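Long-range contact in putative sensory box/GGDEF family protein (Vibrio parahaemolyticus, PDB 3LID), which probably makes cyclic di-GMP from GTP through its GGDEF domain, this chain being the extracellular sensor domain that precedes it: residues R83-R94 with I109-F119. Numbering follows the deposited sequence.
Sequences RFLDTSGTEKVR and ILRDKSAREYF. With PO4 (phosphate ion), chain C.
Glu91 and Arg111 form a side-on, two-bond salt bridge in the membrane-distal half of this double-PDC (Cache) sensor domain, where the loop before helix 117-124 folds back over the hairpin of strands 79-86 and 91-98. Arg111 NE gives Glu91 OE1 a nearly straight bond (167°) at 2.7 Å, and Arg111 NH2 uses the syn lone pair of Glu91 OE2, 3.0 Å away. OE1 also takes the backbone N of Arg111, from the same face of the carboxylate, while Arg83 NH1 meets OE2 almost along its C-O axis. Bends at chi2 (90°) and chi3 curl Arg111 back, bringing NE to the oxygen its own amide binds. The Arg94 guanidinium stacks flat on that of Arg111, planes 13° apart, and Arg94 NH1 is tied to Ile109 O at 2.9 Å; the negative charge of Glu91, with Asp140 pairing to Arg111 NH1, presumably offsets this stacking of like charges.

Next to this network lies a phosphate, probably from the crystallisation liquor, held within these segments by Arg83, Lys113, Arg116 and Tyr118; Arg153 and Asn171 add further bonds. Its position on the PDC sheet is consistent with the signal pocket of such domains, though no natural ligand is established. Its O2 gathers Arg83 NH1, Lys113 NZ and Tyr118 OH.

Backbone bonds from Glu91 N to Arg111 O and Lys113 N to Gly89 O flank a single bridge, Thr90 with Asp112. Outward, Leu85 CD2 packs on Phe119, and Gly89 CA sits over that ring's face in a CH-pi contact, 3.7 Å from its centroid.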
ATOM      1  N   ARG A  83      -0.701  -3.956 -15.502  1.00 13.61           N
ATOM      2  CA  ARG A  83      -1.262  -3.503 -16.766  1.00 12.60           C
ATOM      3  C   ARG A  83      -0.223  -2.878 -17.650  1.00 12.96           C
ATOM      4  O   ARG A  83       0.807  -2.335 -17.229  1.00 12.51           O
ATOM      5  CB  ARG A  83      -2.242  -2.397 -16.484  1.00 12.83           C
ATOM      6  CG  ARG A  83      -3.560  -2.949 -15.848  1.00 12.07           C
ATOM      7  CD  ARG A  83      -4.578  -1.804 -15.543  1.00 15.27           C
ATOM      8  NE  ARG A  83      -4.033  -1.000 -14.417  1.00 15.25           N
ATOM      9  CZ  ARG A  83      -4.662   0.078 -13.927  1.00 17.01           C
ATOM     10  NH1 ARG A  83      -5.839   0.502 -14.479  1.00 15.50           N
ATOM     11  NH2 ARG A  83      -4.161   0.717 -12.859  1.00 13.59           N
ATOM     12  N   PHE A  84      -0.543  -2.896 -18.946  1.00 13.78           N
ATOM     13  CA  PHE A  84       0.202  -2.079 -19.884  1.00 13.63           C
ATOM     14  C   PHE A  84      -0.849  -1.154 -20.533  1.00 15.09           C
ATOM     15  O   PHE A  84      -1.914  -1.616 -20.985  1.00 14.96           O
ATOM     16  CB  PHE A  84       0.867  -2.926 -21.000  1.00 14.19           C
ATOM     17  CG  PHE A  84       1.731  -2.092 -21.887  1.00 14.99           C
ATOM     18  CD1 PHE A  84       2.985  -1.666 -21.443  1.00 17.26           C
ATOM     19  CD2 PHE A  84       1.210  -1.599 -23.110  1.00 17.91           C
ATOM     20  CE1 PHE A  84       3.775  -0.848 -22.214  1.00 22.10           C
ATOM     21  CE2 PHE A  84       2.039  -0.713 -23.949  1.00 17.58           C
ATOM     22  CZ  PHE A  84       3.325  -0.385 -23.462  1.00 16.98           C
ATOM     23  N   LEU A  85      -0.596   0.161 -20.470  1.00 13.99           N
ATOM     24  CA  LEU A  85      -1.441   1.190 -21.131  1.00 13.73           C
ATOM     25  C   LEU A  85      -0.661   1.708 -22.331  1.00 14.04           C
ATOM     26  O   LEU A  85       0.543   1.912 -22.283  1.00 14.94           O
ATOM     27  CB  LEU A  85      -1.724   2.398 -20.165  1.00 14.64           C
ATOM     28  CG  LEU A  85      -2.832   2.157 -19.116  1.00 15.69           C
ATOM     29  CD1 LEU A  85      -2.565   0.962 -18.198  1.00 16.14           C
ATOM     30  CD2 LEU A  85      -2.836   3.487 -18.199  1.00 16.48           C
ATOM     31  N   ASP A  86      -1.385   1.970 -23.421  1.00 15.04           N
ATOM     32  CA  ASP A  86      -0.638   2.530 -24.559  1.00 15.15           C
ATOM     33  C   ASP A  86      -0.404   4.020 -24.363  1.00 15.46           C
ATOM     34  O   ASP A  86      -0.803   4.591 -23.307  1.00 17.65           O
ATOM     35  CB  ASP A  86      -1.389   2.174 -25.846  1.00 15.95           C
ATOM     36  CG  ASP A  86      -2.735   2.891 -26.013  1.00 19.03           C
ATOM     37  OD1 ASP A  86      -3.129   3.880 -25.315  1.00 19.81           O
ATOM     38  OD2 ASP A  86      -3.505   2.407 -26.925  1.00 24.32           O
ATOM     39  N   THR A  87       0.195   4.673 -25.378  1.00 17.59           N
ATOM     40  CA  THR A  87       0.526   6.087 -25.146  1.00 18.37           C
ATOM     41  C   THR A  87      -0.689   6.971 -25.011  1.00 18.62           C
ATOM     42  O   THR A  87      -0.602   8.040 -24.440  1.00 20.63           O
ATOM     43  CB  THR A  87       1.450   6.669 -26.251  1.00 19.69           C
ATOM     44  OG1 THR A  87       0.773   6.498 -27.509  1.00 21.06           O
ATOM     45  CG2 THR A  87       2.758   5.928 -26.272  1.00 21.32           C
ATOM     46  N   SER A  88      -1.850   6.537 -25.483  1.00 19.95           N
ATOM     47  CA  SER A  88      -3.067   7.325 -25.314  1.00 22.02           C
ATOM     48  C   SER A  88      -3.745   7.130 -23.971  1.00 21.76           C
ATOM     49  O   SER A  88      -4.733   7.817 -23.645  1.00 21.60           O
ATOM     50  CB  SER A  88      -4.062   7.028 -26.479  1.00 23.34           C
ATOM     51  OG  SER A  88      -4.649   5.734 -26.276  1.00 27.69           O
ATOM     52  N   GLY A  89      -3.165   6.234 -23.165  1.00 19.58           N
ATOM     53  CA  GLY A  89      -3.731   5.906 -21.835  1.00 17.97           C
ATOM     54  C   GLY A  89      -4.804   4.829 -21.816  1.00 17.34           C
ATOM     55  O   GLY A  89      -5.494   4.632 -20.789  1.00 17.68           O
ATOM     56  N   THR A  90      -4.948   4.092 -22.909  1.00 17.61           N
ATOM     57  CA  THR A  90      -5.933   3.003 -23.018  1.00 16.92           C
ATOM     58  C   THR A  90      -5.268   1.680 -22.555  1.00 15.21           C
ATOM     59  O   THR A  90      -4.176   1.350 -22.989  1.00 15.23           O
ATOM     60  CB  THR A  90      -6.474   2.854 -24.451  1.00 17.94           C
ATOM     61  OG1 THR A  90      -7.311   3.985 -24.702  1.00 20.49           O
ATOM     62  CG2 THR A  90      -7.432   1.625 -24.507  1.00 18.03           C
ATOM     63  N   GLU A  91      -5.935   0.972 -21.660  1.00 15.40           N
ATOM     64  CA  GLU A  91      -5.405  -0.331 -21.203  1.00 15.05           C
ATOM     65  C   GLU A  91      -5.332  -1.298 -22.387  1.00 15.57           C
ATOM     66  O   GLU A  91      -6.338  -1.448 -23.130  1.00 16.37           O
ATOM     67  CB  GLU A  91      -6.346  -0.916 -20.181  1.00 14.62           C
ATOM     68  CG  GLU A  91      -6.402  -0.036 -18.856  1.00 17.57           C
ATOM     69  CD  GLU A  91      -7.466  -0.489 -17.906  1.00 18.50           C
ATOM     70  OE1 GLU A  91      -8.549  -0.928 -18.386  1.00 17.19           O
ATOM     71  OE2 GLU A  91      -7.217  -0.408 -16.625  1.00 16.71           O
ATOM     72  N   LYS A  92      -4.205  -1.955 -22.544  1.00 14.20           N
ATOM     73  CA  LYS A  92      -4.013  -2.923 -23.658  1.00 15.05           C
ATOM     74  C   LYS A  92      -3.818  -4.327 -23.042  1.00 16.15           C
ATOM     75  O   LYS A  92      -4.238  -5.365 -23.655  1.00 16.43           O
ATOM     76  CB  LYS A  92      -2.781  -2.596 -24.457  1.00 15.62           C
ATOM     77  CG  LYS A  92      -2.813  -1.178 -25.118  1.00 19.52           C
ATOM     78  CD  LYS A  92      -3.906  -1.085 -26.128  1.00 28.97           C
ATOM     79  CE  LYS A  92      -3.710  -2.179 -27.134  1.00 33.07           C
ATOM     80  NZ  LYS A  92      -4.389  -1.779 -28.358  1.00 39.36           N
ATOM     81  N   VAL A  93      -3.202  -4.374 -21.844  1.00 15.78           N
ATOM     82  CA  VAL A  93      -2.939  -5.678 -21.198  1.00 15.23           C
ATOM     83  C   VAL A  93      -3.334  -5.466 -19.762  1.00 14.79           C
ATOM     84  O   VAL A  93      -2.929  -4.465 -19.156  1.00 14.30           O
ATOM     85  CB  VAL A  93      -1.474  -6.102 -21.201  1.00 15.86           C
ATOM     86  CG1 VAL A  93      -1.392  -7.536 -20.664  1.00 16.60           C
ATOM     87  CG2 VAL A  93      -0.911  -6.124 -22.676  1.00 19.00           C
ATOM     88  N   ARG A  94      -4.198  -6.336 -19.242  1.00 13.15           N
ATOM     89  CA  ARG A  94      -4.645  -6.109 -17.863  1.00 14.59           C
ATOM     90  C   ARG A  94      -4.793  -7.459 -17.144  1.00 15.47           C
ATOM     91  O   ARG A  94      -5.693  -8.256 -17.477  1.00 16.05           O
ATOM     92  CB  ARG A  94      -6.023  -5.430 -17.917  1.00 13.70           C
ATOM     93  CG  ARG A  94      -6.632  -5.189 -16.540  1.00 14.92           C
ATOM     94  CD  ARG A  94      -7.820  -4.221 -16.633  1.00 18.06           C
ATOM     95  NE  ARG A  94      -8.323  -3.950 -15.295  1.00 15.88           N
ATOM     96  CZ  ARG A  94      -9.620  -3.923 -14.945  1.00 18.07           C
ATOM     97  NH1 ARG A  94     -10.620  -4.140 -15.827  1.00 20.94           N
ATOM     98  NH2 ARG A  94      -9.920  -3.686 -13.650  1.00 19.55           N
ATOM     99  N   ILE A 109     -11.860  -6.291 -20.009  1.00 17.20           N
ATOM    100  CA  ILE A 109     -12.567  -5.041 -19.670  1.00 17.80           C
ATOM    101  C   ILE A 109     -11.431  -3.977 -19.677  1.00 18.63           C
ATOM    102  O   ILE A 109     -10.680  -3.883 -18.685  1.00 18.85           O
ATOM    103  CB  ILE A 109     -13.280  -5.076 -18.319  1.00 18.72           C
ATOM    104  CG1 ILE A 109     -14.436  -6.132 -18.381  1.00 21.07           C
ATOM    105  CG2 ILE A 109     -13.910  -3.707 -18.013  1.00 20.34           C
ATOM    106  CD1 ILE A 109     -14.983  -6.464 -17.030  1.00 23.93           C
ATOM    107  N   LEU A 110     -11.233  -3.314 -20.838  1.00 17.65           N
ATOM    108  CA  LEU A 110     -10.086  -2.448 -21.065  1.00 17.85           C
ATOM    109  C   LEU A 110     -10.598  -1.016 -21.217  1.00 18.89           C
ATOM    110  O   LEU A 110     -11.491  -0.760 -22.033  1.00 20.95           O
ATOM    111  CB  LEU A 110      -9.339  -2.887 -22.298  1.00 15.99           C
ATOM    112  CG  LEU A 110      -8.816  -4.308 -22.168  1.00 17.49           C
ATOM    113  CD1 LEU A 110      -8.165  -4.781 -23.460  1.00 18.94           C
ATOM    114  CD2 LEU A 110      -7.750  -4.393 -21.026  1.00 19.73           C
ATOM    115  N   ARG A 111     -10.075  -0.087 -20.440  1.00 17.27           N
ATOM    116  CA  ARG A 111     -10.658   1.267 -20.391  1.00 17.30           C
ATOM    117  C   ARG A 111      -9.644   2.326 -20.743  1.00 17.85           C
ATOM    118  O   ARG A 111      -8.422   2.114 -20.703  1.00 18.46           O
ATOM    119  CB  ARG A 111     -11.085   1.580 -18.962  1.00 17.22           C
ATOM    120  CG  ARG A 111     -12.321   0.805 -18.488  1.00 21.41           C
ATOM    121  CD  ARG A 111     -11.975  -0.541 -17.813  1.00 22.10           C
ATOM    122  NE  ARG A 111     -10.804  -0.626 -16.897  1.00 22.16           N
ATOM    123  CZ  ARG A 111     -10.811  -0.525 -15.562  1.00 24.02           C
ATOM    124  NH1 ARG A 111     -11.939  -0.299 -14.856  1.00 25.95           N
ATOM    125  NH2 ARG A 111      -9.677  -0.651 -14.925  1.00 20.94           N
ATOM    126  N   ASP A 112     -10.188   3.487 -21.129  1.00 17.54           N
ATOM    127  CA  ASP A 112      -9.323   4.652 -21.356  1.00 16.69           C
ATOM    128  C   ASP A 112      -9.094   5.372 -20.018  1.00 15.55           C
ATOM    129  O   ASP A 112     -10.033   5.935 -19.441  1.00 16.48           O
ATOM    130  CB  ASP A 112     -10.132   5.587 -22.295  1.00 17.99           C
ATOM    131  CG  ASP A 112      -9.460   6.886 -22.535  1.00 25.88           C
ATOM    132  OD1 ASP A 112      -8.381   7.195 -21.976  1.00 23.23           O
ATOM    133  OD2 ASP A 112     -10.031   7.597 -23.374  1.00 30.22           O
ATOM    134  N   LYS A 113      -7.834   5.357 -19.525  1.00 16.93           N
ATOM    135  CA  LYS A 113      -7.473   5.920 -18.224  1.00 14.96           C
ATOM    136  C   LYS A 113      -6.841   7.281 -18.366  1.00 16.66           C
ATOM    137  O   LYS A 113      -6.222   7.815 -17.433  1.00 15.83           O
ATOM    138  CB  LYS A 113      -6.495   4.998 -17.524  1.00 14.59           C
ATOM    139  CG  LYS A 113      -7.162   3.717 -17.137  1.00 16.06           C
ATOM    140  CD  LYS A 113      -8.017   3.879 -15.845  1.00 14.83           C
ATOM    141  CE  LYS A 113      -8.836   2.622 -15.607  1.00 15.04           C
ATOM    142  NZ  LYS A 113      -9.515   2.652 -14.220  1.00 16.47           N
ATOM    143  N   SER A 114      -6.967   7.853 -19.580  1.00 18.03           N
ATOM    144  CA  SER A 114      -6.249   9.097 -19.814  1.00 17.81           C
ATOM    145  C   SER A 114      -6.655  10.293 -18.950  1.00 18.25           C
ATOM    146  O   SER A 114      -5.825  11.252 -18.831  1.00 18.38           O
ATOM    147  CB  SER A 114      -6.281   9.458 -21.295  1.00 16.45           C
ATOM    148  OG  SER A 114      -7.627   9.773 -21.646  1.00 20.93           O
ATOM    149  N   ALA A 115      -7.856  10.285 -18.355  1.00 17.10           N
ATOM    150  CA  ALA A 115      -8.287  11.411 -17.503  1.00 18.61           C
ATOM    151  C   ALA A 115      -7.712  11.328 -16.078  1.00 19.27           C
ATOM    152  O   ALA A 115      -7.748  12.321 -15.332  1.00 19.54           O
ATOM    153  CB  ALA A 115      -9.787  11.462 -17.408  1.00 19.11           C
ATOM    154  N   ARG A 116      -7.101  10.196 -15.727  1.00 15.46           N
ATOM    155  CA  ARG A 116      -6.618  10.026 -14.370  1.00 17.08           C
ATOM    156  C   ARG A 116      -5.343  10.791 -14.129  1.00 16.54           C
ATOM    157  O   ARG A 116      -4.442  10.813 -14.966  1.00 15.80           O
ATOM    158  CB  ARG A 116      -6.331   8.566 -14.116  1.00 16.95           C
ATOM    159  CG  ARG A 116      -7.696   7.737 -14.005  1.00 16.53           C
ATOM    160  CD  ARG A 116      -8.587   8.156 -12.832  1.00 19.21           C
ATOM    161  NE  ARG A 116      -7.977   7.753 -11.513  1.00 17.15           N
ATOM    162  CZ  ARG A 116      -8.011   6.505 -11.022  1.00 17.80           C
ATOM    163  NH1 ARG A 116      -8.597   5.477 -11.716  1.00 15.37           N
ATOM    164  NH2 ARG A 116      -7.400   6.253  -9.807  1.00 17.81           N
ATOM    165  N   GLU A 117      -5.249  11.396 -12.935  1.00 16.77           N
ATOM    166  CA  GLU A 117      -4.009  12.124 -12.655  1.00 17.69           C
ATOM    167  C   GLU A 117      -2.764  11.248 -12.621  1.00 17.80           C
ATOM    168  O   GLU A 117      -1.671  11.704 -12.945  1.00 19.01           O
ATOM    169  CB  GLU A 117      -4.198  12.908 -11.339  1.00 20.17           C
ATOM    170  CG  GLU A 117      -5.291  14.015 -11.494  1.00 22.12           C
ATOM    171  CD  GLU A 117      -4.896  15.161 -12.487  1.00 34.09           C
ATOM    172  OE1 GLU A 117      -3.706  15.303 -12.855  1.00 32.96           O
ATOM    173  OE2 GLU A 117      -5.796  15.895 -12.980  1.00 35.74           O
ATOM    174  N   TYR A 118      -2.919   9.967 -12.273  1.00 17.25           N
ATOM    175  CA  TYR A 118      -1.741   9.135 -12.169  1.00 16.33           C
ATOM    176  C   TYR A 118      -1.220   8.904 -13.559  1.00 15.05           C
ATOM    177  O   TYR A 118      -0.011   8.740 -13.753  1.00 15.60           O
ATOM    178  CB  TYR A 118      -2.020   7.799 -11.415  1.00 15.55           C
ATOM    179  CG  TYR A 118      -2.835   6.732 -12.142  1.00 14.17           C
ATOM    180  CD1 TYR A 118      -2.293   6.000 -13.225  1.00 16.68           C
ATOM    181  CD2 TYR A 118      -4.145   6.446 -11.736  1.00 14.02           C
ATOM    182  CE1 TYR A 118      -3.050   5.008 -13.850  1.00 13.82           C
ATOM    183  CE2 TYR A 118      -4.906   5.441 -12.352  1.00 13.99           C
ATOM    184  CZ  TYR A 118      -4.349   4.763 -13.443  1.00 12.13           C
ATOM    185  OH  TYR A 118      -5.088   3.757 -13.999  1.00 15.28           O
ATOM    186  N   PHE A 119      -2.132   8.921 -14.550  1.00 15.22           N
ATOM    187  CA  PHE A 119      -1.715   8.749 -15.927  1.00 14.80           C
ATOM    188  C   PHE A 119      -1.003   9.983 -16.446  1.00 15.30           C
ATOM    189  O   PHE A 119       0.063   9.878 -17.067  1.00 15.38           O
ATOM    190  CB  PHE A 119      -2.881   8.399 -16.865  1.00 14.44           C
ATOM    191  CG  PHE A 119      -2.427   8.330 -18.282  1.00 16.93           C
ATOM    192  CD1 PHE A 119      -1.632   7.276 -18.713  1.00 18.42           C
ATOM    193  CD2 PHE A 119      -2.739   9.366 -19.156  1.00 20.35           C
ATOM    194  CE1 PHE A 119      -1.210   7.233 -20.046  1.00 18.60           C
ATOM    195  CE2 PHE A 119      -2.297   9.321 -20.499  1.00 20.79           C
ATOM    196  CZ  PHE A 119      -1.556   8.280 -20.902  1.00 20.99           C
TER
HETATM  197  P   PO4 C 321      -7.065   2.194 -11.276  1.00 15.25           P
HETATM  198  O1  PO4 C 321      -7.738   0.810 -11.208  1.00 15.66           O
HETATM  199  O2  PO4 C 321      -7.209   2.586 -12.752  1.00 14.86           O
HETATM  200  O3  PO4 C 321      -5.605   2.135 -10.928  1.00 15.83           O
HETATM  201  O4  PO4 C 321      -7.805   3.192 -10.391  1.00 15.42           O
HETATM  202  O   HOH W   1      -6.963   7.081 -24.356  1.00 46.67           O